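Local structure of regulating synaptic membrane exocytosis protein 2 (Rattus norvegicus, 2BWQ) at residues W12-V16 and G17-I21; L118-D121 and E122-Y126. The protein interacts with Rab3 and, through modules such as its C2 domain, probably helps to regulate synaptic vesicle exocytosis and neurotransmitter release. All coordinates share one frame; numbering follows the deposited sequence. Where two conformers were deposited one is given.

Overall arrangement
Near the N terminus, strand 6-14 turns back into strand 19-28, and contact 1 (12-16 with 17-21) closes that hairpin in one of the two antiparallel sheets of the C2 sandwich. The chain then runs through the rest of the sandwich to strand 105-113 before the loop of contact 2 (118-121 with 122-126) leads into strand 123-127, which pairs with strand 6-14 in the same sheet as the hairpin. The contacts follow in series, neither enclosing nor crossing the other, with centres about 15 Å apart. They meet where W12 packs against D121 and F13 against L119.

Contact 1 (W12-V16 and G17-I21); sequences WFDKV and GHQLI
Three rings flank the turn between W12-V16 and G17-I21, and each meets the opposite arm differently. The H18 imidazole carries the K15 carbonyl over one face, K15 O lying 3.5 Å from NE2 with an angle too poor for a hydrogen bond; in the ring plane, at the edge, a water lies 2.8 Å from ND1 and donates to V16 O. F13 has L20 N at its edge and K15 N over one face, while Q19 O comes in obliquely, 3.3 Å from CD1. The W12 indole lies alongside I21, CE3 touching I21 CG1 at 3.7 Å, with D14 N above one face near the rim. Both side chains point the same way from a hydrogen-bonded antiparallel pair.

The backbone here makes the hairpin joining strands 6-14 and 19-28 of the C2 sandwich. Its end is a G1 beta bulge: H18, with positive phi (54°), and Q19 both face D14, whose O takes a weak bond from H18 N and a longer one of 3.3 Å from Q19 N. D14 N in turn donates to Q19 O at 2.8 Å.

The D14 carboxylate, on the same face of the sheet as W12, Q19 and I21, reaches the turn. With CG anti to the backbone N (chi1 178°), OD1 receives G17 N at 3.1 Å from well above the carboxylate plane, and V16 N more weakly. Replaced by an alanine, D14 would probably leave the G17 amide without this acceptor and the turn less firmly fixed. Beyond the hairpin, F13 meets F84 edge-to-face and the H18 ring meets that of H80, with a bound sulfate, probably from the crystallisation liquor, about 3 Å from the H18 side chain.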
loop_
_atom_site.group_PDB
_atom_site.type_symbol
_atom_site.label_atom_id
_atom_site.label_comp_id
_atom_site.label_asym_id
_atom_site.label_seq_id
_atom_site.Cartn_x
_atom_site.Cartn_y
_atom_site.Cartn_z
ATOM N N TRP A 12 -1.660 3.479 -11.334
ATOM C CA TRP A 12 -1.654 3.854 -12.723
ATOM C C TRP A 12 -0.207 4.064 -13.169
ATOM O O TRP A 12 0.553 4.715 -12.463
ATOM C CB TRP A 12 -2.460 5.154 -12.901
ATOM C CG TRP A 12 -2.501 5.639 -14.328
ATOM C CD1 TRP A 12 -3.082 5.000 -15.433
ATOM C CD2 TRP A 12 -1.932 6.818 -14.762
ATOM N NE1 TRP A 12 -2.815 5.778 -16.554
ATOM C CE2 TRP A 12 -2.112 6.885 -16.175
ATOM C CE3 TRP A 12 -1.251 7.836 -14.119
ATOM C CZ2 TRP A 12 -1.634 7.963 -16.919
ATOM C CZ3 TRP A 12 -0.752 8.893 -14.860
ATOM C CH2 TRP A 12 -0.939 8.935 -16.229
ATOM N N PHE A 13 0.060 3.628 -14.377
ATOM C CA PHE A 13 1.373 3.880 -14.994
ATOM C C PHE A 13 1.268 4.907 -16.110
ATOM O O PHE A 13 0.431 4.753 -16.990
ATOM C CB PHE A 13 1.940 2.559 -15.501
ATOM C CG PHE A 13 3.254 2.721 -16.235
ATOM C CD1 PHE A 13 4.387 3.220 -15.579
ATOM C CD2 PHE A 13 3.370 2.381 -17.596
ATOM C CE1 PHE A 13 5.581 3.421 -16.234
ATOM C CE2 PHE A 13 4.597 2.565 -18.275
ATOM C CZ PHE A 13 5.692 3.063 -17.553
ATOM N N ASP A 14 2.085 5.940 -16.025
ATOM C CA ASP A 14 2.129 6.935 -17.042
ATOM C C ASP A 14 3.253 6.550 -18.037
ATOM O O ASP A 14 4.474 6.752 -17.724
ATOM C CB ASP A 14 2.412 8.275 -16.415
ATOM C CG ASP A 14 2.529 9.412 -17.446
ATOM O OD1 ASP A 14 2.578 9.142 -18.659
ATOM O OD2 ASP A 14 2.688 10.536 -17.022
ATOM N N LYS A 15 2.915 5.907 -19.166
ATOM C CA LYS A 15 3.921 5.292 -20.060
ATOM C C LYS A 15 4.784 6.268 -20.823
ATOM O O LYS A 15 5.895 5.907 -21.223
ATOM C CB LYS A 15 3.266 4.306 -21.043
ATOM C CG LYS A 15 2.459 4.959 -22.179
ATOM C CD LYS A 15 1.688 3.907 -23.000
ATOM C CE LYS A 15 1.372 2.648 -22.181
ATOM N NZ LYS A 15 0.166 1.909 -22.681
ATOM N N VAL A 16 4.312 7.498 -20.981
ATOM C CA VAL A 16 5.077 8.527 -21.691
ATOM C C VAL A 16 6.001 9.239 -20.697
ATOM O O VAL A 16 7.121 9.589 -21.060
ATOM C CB VAL A 16 4.123 9.569 -22.322
ATOM C CG1 VAL A 16 4.873 10.608 -23.156
ATOM C CG2 VAL A 16 3.041 8.901 -23.226
ATOM N N GLY A 17 5.517 9.461 -19.472
ATOM C CA GLY A 17 6.204 10.193 -18.387
ATOM C C GLY A 17 7.105 9.296 -17.503
ATOM O O GLY A 17 7.898 9.798 -16.670
ATOM N N HIS A 18 6.975 8.009 -17.759
ATOM C CA HIS A 18 7.762 6.982 -17.059
ATOM C C HIS A 18 7.633 7.089 -15.544
ATOM O O HIS A 18 8.648 7.155 -14.831
ATOM C CB HIS A 18 9.215 7.065 -17.570
ATOM C CG HIS A 18 9.325 6.742 -19.027
ATOM N ND1 HIS A 18 9.515 7.721 -19.982
ATOM C CD2 HIS A 18 9.210 5.573 -19.709
ATOM C CE1 HIS A 18 9.546 7.158 -21.183
ATOM N NE2 HIS A 18 9.362 5.856 -21.042
ATOM N N GLN A 19 6.383 7.137 -15.064
ATOM C CA GLN A 19 6.119 7.218 -13.630
ATOM C C GLN A 19 5.011 6.285 -13.237
ATOM O O GLN A 19 4.041 6.113 -13.997
ATOM C CB GLN A 19 5.620 8.626 -13.231
ATOM C CG GLN A 19 6.443 9.837 -13.609
ATOM C CD GLN A 19 5.774 11.157 -13.105
ATOM O OE1 GLN A 19 6.498 12.059 -12.701
ATOM N NE2 GLN A 19 4.417 11.236 -13.096
ATOM N N LEU A 20 5.163 5.652 -12.076
ATOM C CA LEU A 20 4.099 4.808 -11.521
ATOM C C LEU A 20 3.454 5.527 -10.334
ATOM O O LEU A 20 4.150 5.871 -9.359
ATOM C CB LEU A 20 4.698 3.470 -11.073
ATOM C CG LEU A 20 3.775 2.605 -10.232
ATOM C CD1 LEU A 20 2.618 1.976 -11.051
ATOM C CD2 LEU A 20 4.527 1.506 -9.613
ATOM N N ILE A 21 2.133 5.725 -10.417
ATOM C CA ILE A 21 1.362 6.475 -9.446
ATOM C C ILE A 21 0.605 5.526 -8.560
ATOM O O ILE A 21 -0.134 4.646 -9.044
ATOM C CB ILE A 21 0.385 7.437 -10.190
ATOM C CG1 ILE A 21 1.094 8.207 -11.322
ATOM C CG2 ILE A 21 -0.268 8.416 -9.155
ATOM C CD1 ILE A 21 2.126 9.130 -10.932
HETATM O O HOH W 1 9.552 10.517 -20.068
#

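Contact 2 (L118-D121 and E122-Y126); sequences LLDD and EPHWY
The loop that delivers the chain to strand 123-127, an outer strand of its C2-domain sheet, ends in an Asx turn just ahead of that strand, D120 OD1 accepting the backbone N of E122 at 2.9 Å. The bond is fairly straight (159°) but arrives from above the carboxylate plane. It is reached because D120 places CG between its backbone N and carbonyl carbon (chi1 59°), which folds the carboxylate back over the chain that follows. Just before, L119 is the centre of an inverse gamma turn, closed by a weak bond from D120 N to L118 O, and D121 adopts a left-handed backbone conformation.

Apolar contact comes from L118, whose side chain stands roughly perpendicular to that of H124. Its CD1 methyl sits over one face of the imidazole, 4.0 Å from the centroid, in a CH-pi contact. The same methyl also lies 3.7 Å from Y126 OH, L118 and Y126 running alongside in opposite senses.

Water completes the join. One molecule accepts from L118 N and lies 2.8 Å from Y126 OH, bridging the start of the loop to the strand; another lies within hydrogen-bonding distance of L118 O and E122 O, though it has more acceptors around it than protons to give. D121 OD1 reaches across to K10 of strand 6-14 in a salt bridge, and H124 makes a backbone hydrogen bond with I9 there.

At the edge of the same imidazole, close to its plane, stands the D120 carboxylate, the two planes 26° apart. Which ring atom meets it is doubtful, but a carboxylate at this edge would probably favour a protonated ring, whichever way round it sits.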
loop_
_atom_site.group_PDB
_atom_site.type_symbol
_atom_site.label_atom_id
_atom_site.label_comp_id
_atom_site.label_asym_id
_atom_site.label_seq_id
_atom_site.Cartn_x
_atom_site.Cartn_y
_atom_site.Cartn_z
ATOM N N LEU A 118 -3.339 -4.280 -11.613
ATOM C CA LEU A 118 -4.494 -3.504 -12.103
ATOM C C LEU A 118 -4.121 -2.028 -12.312
ATOM O O LEU A 118 -4.412 -1.185 -11.468
ATOM C CB LEU A 118 -5.668 -3.624 -11.092
ATOM C CG LEU A 118 -6.292 -5.018 -11.010
ATOM C CD1 LEU A 118 -7.064 -5.189 -9.718
ATOM C CD2 LEU A 118 -7.218 -5.263 -12.145
ATOM N N LEU A 119 -3.458 -1.745 -13.413
ATOM C CA LEU A 119 -3.000 -0.379 -13.698
ATOM C C LEU A 119 -4.060 0.413 -14.437
ATOM O O LEU A 119 -3.767 0.990 -15.502
ATOM C CB LEU A 119 -1.700 -0.472 -14.517
ATOM C CG LEU A 119 -0.594 -1.225 -13.762
ATOM C CD1 LEU A 119 0.652 -1.330 -14.637
ATOM C CD2 LEU A 119 -0.217 -0.537 -12.477
ATOM N N ASP A 120 -5.250 0.445 -13.885
ATOM C CA ASP A 120 -6.428 0.979 -14.561
ATOM C C ASP A 120 -6.842 2.307 -13.963
ATOM O O ASP A 120 -7.839 2.862 -14.390
ATOM C CB ASP A 120 -7.555 -0.040 -14.455
ATOM C CG ASP A 120 -7.939 -0.374 -13.008
ATOM O OD1 ASP A 120 -7.390 0.252 -12.061
ATOM O OD2 ASP A 120 -8.863 -1.200 -12.809
ATOM N N ASP A 121 -6.023 2.893 -13.087
ATOM C CA ASP A 121 -6.366 4.172 -12.430
ATOM C C ASP A 121 -7.679 4.148 -11.684
ATOM O O ASP A 121 -8.283 5.243 -11.558
ATOM C CB ASP A 121 -6.313 5.358 -13.427
ATOM C CG ASP A 121 -6.161 6.651 -12.718
ATOM O OD1 ASP A 121 -5.417 6.731 -11.728
ATOM O OD2 ASP A 121 -6.823 7.653 -13.104
ATOM N N GLU A 122 -8.138 2.981 -11.264
ATOM C CA GLU A 122 -9.312 2.866 -10.421
ATOM C C GLU A 122 -8.967 2.367 -9.034
ATOM O O GLU A 122 -8.066 1.551 -8.905
ATOM C CB GLU A 122 -10.324 1.871 -11.031
ATOM C CG GLU A 122 -10.938 2.363 -12.373
ATOM C CD GLU A 122 -12.007 3.460 -12.247
ATOM O OE1 GLU A 122 -12.243 3.956 -11.153
ATOM O OE2 GLU A 122 -12.657 3.790 -13.311
ATOM N N PRO A 123 -9.694 2.714 -7.998
ATOM C CA PRO A 123 -9.490 2.120 -6.699
ATOM C C PRO A 123 -9.984 0.659 -6.664
ATOM O O PRO A 123 -11.020 0.338 -7.269
ATOM C CB PRO A 123 -10.367 2.992 -5.753
ATOM C CG PRO A 123 -11.413 3.504 -6.676
ATOM C CD PRO A 123 -10.836 3.654 -8.045
ATOM N N HIS A 124 -9.182 -0.163 -5.967
ATOM C CA HIS A 124 -9.574 -1.536 -5.722
ATOM C C HIS A 124 -9.228 -1.899 -4.291
ATOM O O HIS A 124 -8.260 -1.389 -3.739
ATOM C CB HIS A 124 -8.797 -2.448 -6.692
ATOM C CG HIS A 124 -9.247 -2.308 -8.106
ATOM N ND1 HIS A 124 -8.553 -1.731 -9.145
ATOM C CD2 HIS A 124 -10.435 -2.686 -8.613
ATOM C CE1 HIS A 124 -9.300 -1.776 -10.248
ATOM N NE2 HIS A 124 -10.446 -2.327 -9.933
ATOM N N TRP A 125 -10.005 -2.843 -3.747
ATOM C CA TRP A 125 -9.743 -3.358 -2.396
ATOM C C TRP A 125 -8.854 -4.596 -2.458
ATOM O O TRP A 125 -9.024 -5.475 -3.339
ATOM C CB TRP A 125 -11.072 -3.765 -1.728
ATOM C CG TRP A 125 -11.913 -2.574 -1.307
ATOM C CD1 TRP A 125 -13.058 -2.095 -1.906
ATOM C CD2 TRP A 125 -11.662 -1.714 -0.201
ATOM N NE1 TRP A 125 -13.538 -1.011 -1.209
ATOM C CE2 TRP A 125 -12.684 -0.746 -0.168
ATOM C CE3 TRP A 125 -10.682 -1.682 0.790
ATOM C CZ2 TRP A 125 -12.760 0.243 0.843
ATOM C CZ3 TRP A 125 -10.760 -0.689 1.806
ATOM C CH2 TRP A 125 -11.754 0.268 1.781
ATOM N N TYR A 126 -7.894 -4.700 -1.536
ATOM C CA TYR A 126 -6.995 -5.839 -1.398
ATOM C C TYR A 126 -7.045 -6.364 0.041
ATOM O O TYR A 126 -6.910 -5.583 0.989
ATOM C CB TYR A 126 -5.528 -5.415 -1.749
ATOM C CG TYR A 126 -5.359 -4.940 -3.186
ATOM C CD1 TYR A 126 -5.649 -3.625 -3.551
ATOM C CD2 TYR A 126 -4.932 -5.829 -4.153
ATOM C CE1 TYR A 126 -5.515 -3.214 -4.866
ATOM C CE2 TYR A 126 -4.755 -5.401 -5.490
ATOM C CZ TYR A 126 -5.050 -4.090 -5.817
ATOM O OH TYR A 126 -4.875 -3.648 -7.126
HETATM O O HOH W 2 -5.707 0.439 -9.650
HETATM O O HOH W 3 -3.109 -4.905 -8.850
#